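Local coordinates for L-methionine gamma-lyase (PDB 6LXU), which belongs to the Cys/Met metabolism family of pyridoxal-phosphate-dependent enzymes and carries its cofactor covalently bound to a lysine, at residues 184-189 and 196-201. Sequence-based numbering, arbitrary orientation.
Sequences VIVDNT and QKPLKL
Asn188 reaches across to Gln196 and Pro198: its carbon atoms meet Pro198 and its amide bonds Gln196. Asn188 CB lies 4.1 Å from Pro198 CG. With Asn188 CG anti to the backbone N (chi1 -161°), the amide is brought to the CG-CD edge of the proline ring, Asn188 CG 3.7 Å from Pro198 CD. Asn188 OD1 accepts from Gln196 NE2 at 2.8 Å, the donor arriving almost straight along the carbonyl bond, and the two amide planes are only 24° apart. Asn188 ND2 donates to the backbone O of Gln196 at 2.9 Å, approaching from above that carbonyl's plane. Both ends of the buried amide are thus engaged with one residue, which fixes its rotation; Asn188 ND2 also bonds Glu78 OE2, while Gln196 NE2 bonds Thr158 O. Two residues earlier, Val186 CG1 packs on Pro198 CG at 3.9 Å. On the other side of the strand, Asp187 OD1 takes both Thr189 N and Thr189 OG1, the former closing an Asx turn. The contact joins the loop after helix 192-195, and the start of the 3-10 segment, to the C-terminal end of strand 183-187 in the large-domain sheet of a fold-type I PLP enzyme, beside the cofactor site.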
loop_
_atom_site.group_PDB
_atom_site.type_symbol
_atom_site.label_atom_id
_atom_site.label_comp_id
_atom_site.label_asym_id
_atom_site.label_seq_id
_atom_site.Cartn_x
_atom_site.Cartn_y
_atom_site.Cartn_z
ATOM N N VAL A 184 -26.839 26.024 1.252
ATOM C CA VAL A 184 -27.152 25.140 0.153
ATOM C C VAL A 184 -25.991 24.154 -0.008
ATOM O O VAL A 184 -24.842 24.565 -0.171
ATOM C CB VAL A 184 -27.398 25.912 -1.163
ATOM C CG1 VAL A 184 -27.772 24.944 -2.280
ATOM C CG2 VAL A 184 -28.500 26.949 -0.988
ATOM N N ILE A 185 -26.332 22.859 0.042
ATOM C CA ILE A 185 -25.352 21.768 -0.045
ATOM C C ILE A 185 -25.727 20.949 -1.259
ATOM O O ILE A 185 -26.880 20.559 -1.399
ATOM C CB ILE A 185 -25.370 20.888 1.230
ATOM C CG1 ILE A 185 -25.136 21.758 2.467
ATOM C CG2 ILE A 185 -24.340 19.773 1.116
ATOM C CD1 ILE A 185 -25.230 21.029 3.786
ATOM N N VAL A 186 -24.753 20.670 -2.132
ATOM C CA VAL A 186 -24.992 19.870 -3.332
ATOM C C VAL A 186 -24.058 18.671 -3.377
ATOM O O VAL A 186 -22.845 18.819 -3.256
ATOM C CB VAL A 186 -24.812 20.706 -4.613
ATOM C CG1 VAL A 186 -24.898 19.847 -5.865
ATOM C CG2 VAL A 186 -25.862 21.791 -4.644
ATOM N N ASP A 187 -24.650 17.511 -3.610
ATOM C CA ASP A 187 -23.904 16.284 -3.908
ATOM C C ASP A 187 -23.631 16.266 -5.406
ATOM O O ASP A 187 -24.525 16.017 -6.204
ATOM C CB ASP A 187 -24.718 15.082 -3.431
ATOM C CG ASP A 187 -24.033 13.750 -3.669
ATOM O OD1 ASP A 187 -23.089 13.701 -4.487
ATOM O OD2 ASP A 187 -24.472 12.749 -3.047
ATOM N N ASN A 188 -22.376 16.570 -5.758
ATOM C CA ASN A 188 -21.927 16.715 -7.144
ATOM C C ASN A 188 -21.221 15.460 -7.671
ATOM O O ASN A 188 -20.459 15.533 -8.633
ATOM C CB ASN A 188 -20.999 17.940 -7.248
ATOM C CG ASN A 188 -20.842 18.474 -8.665
ATOM O OD1 ASN A 188 -21.799 18.467 -9.442
ATOM N ND2 ASN A 188 -19.636 18.954 -8.996
ATOM N N THR A 189 -21.501 14.311 -7.052
ATOM C CA THR A 189 -20.832 13.051 -7.398
ATOM C C THR A 189 -20.973 12.677 -8.873
ATOM O O THR A 189 -19.985 12.411 -9.546
ATOM C CB THR A 189 -21.362 11.902 -6.524
ATOM O OG1 THR A 189 -21.052 12.162 -5.148
ATOM C CG2 THR A 189 -20.741 10.576 -6.902
ATOM N N GLN A 196 -19.841 20.162 -13.860
ATOM C CA GLN A 196 -20.693 21.062 -13.089
ATOM C C GLN A 196 -19.902 21.567 -11.908
ATOM O O GLN A 196 -19.227 20.771 -11.245
ATOM C CB GLN A 196 -21.892 20.239 -12.626
ATOM C CG GLN A 196 -23.010 20.951 -11.906
ATOM C CD GLN A 196 -24.222 20.047 -11.774
ATOM O OE1 GLN A 196 -25.162 20.132 -12.565
ATOM N NE2 GLN A 196 -24.195 19.145 -10.795
ATOM N N LYS A 197 -19.965 22.878 -11.648
ATOM C CA LYS A 197 -19.255 23.498 -10.536
ATOM C C LYS A 197 -20.256 24.298 -9.702
ATOM O O LYS A 197 -20.461 25.508 -9.917
ATOM C CB LYS A 197 -18.094 24.367 -11.028
ATOM C CG LYS A 197 -17.031 23.566 -11.779
ATOM C CD LYS A 197 -15.738 24.350 -11.940
ATOM C CE LYS A 197 -14.779 23.676 -12.911
ATOM N NZ LYS A 197 -13.394 24.203 -12.789
ATOM N N PRO A 198 -20.935 23.618 -8.774
ATOM C CA PRO A 198 -22.038 24.257 -8.064
ATOM C C PRO A 198 -21.668 25.542 -7.325
ATOM O O PRO A 198 -22.528 26.444 -7.206
ATOM C CB PRO A 198 -22.513 23.158 -7.097
ATOM C CG PRO A 198 -22.147 21.880 -7.781
ATOM C CD PRO A 198 -20.838 22.178 -8.439
ATOM N N LEU A 199 -20.445 25.658 -6.829
ATOM C CA LEU A 199 -20.073 26.873 -6.100
ATOM C C LEU A 199 -20.154 28.107 -6.993
ATOM O O LEU A 199 -20.477 29.201 -6.508
ATOM C CB LEU A 199 -18.671 26.746 -5.507
ATOM C CG LEU A 199 -18.482 25.591 -4.514
ATOM C CD1 LEU A 199 -17.046 25.554 -4.040
ATOM C CD2 LEU A 199 -19.429 25.671 -3.323
ATOM N N LYS A 200 -19.929 27.936 -8.288
ATOM C CA LYS A 200 -20.024 29.059 -9.232
ATOM C C LYS A 200 -21.462 29.485 -9.484
ATOM O O LYS A 200 -21.691 30.559 -10.073
ATOM C CB LYS A 200 -19.314 28.702 -10.538
ATOM C CG LYS A 200 -17.848 28.351 -10.326
ATOM C CD LYS A 200 -17.098 28.129 -11.625
ATOM C CE LYS A 200 -16.762 29.440 -12.316
ATOM N NZ LYS A 200 -15.797 29.235 -13.421
ATOM N N LEU A 201 -22.428 28.677 -9.041
ATOM C CA LEU A 201 -23.855 28.948 -9.189
ATOM C C LEU A 201 -24.493 29.467 -7.902
ATOM O O LEU A 201 -25.704 29.635 -7.854
ATOM C CB LEU A 201 -24.570 27.679 -9.667
ATOM C CG LEU A 201 -23.974 27.078 -10.946
ATOM C CD1 LEU A 201 -24.699 25.789 -11.287
ATOM C CD2 LEU A 201 -24.026 28.037 -12.126
#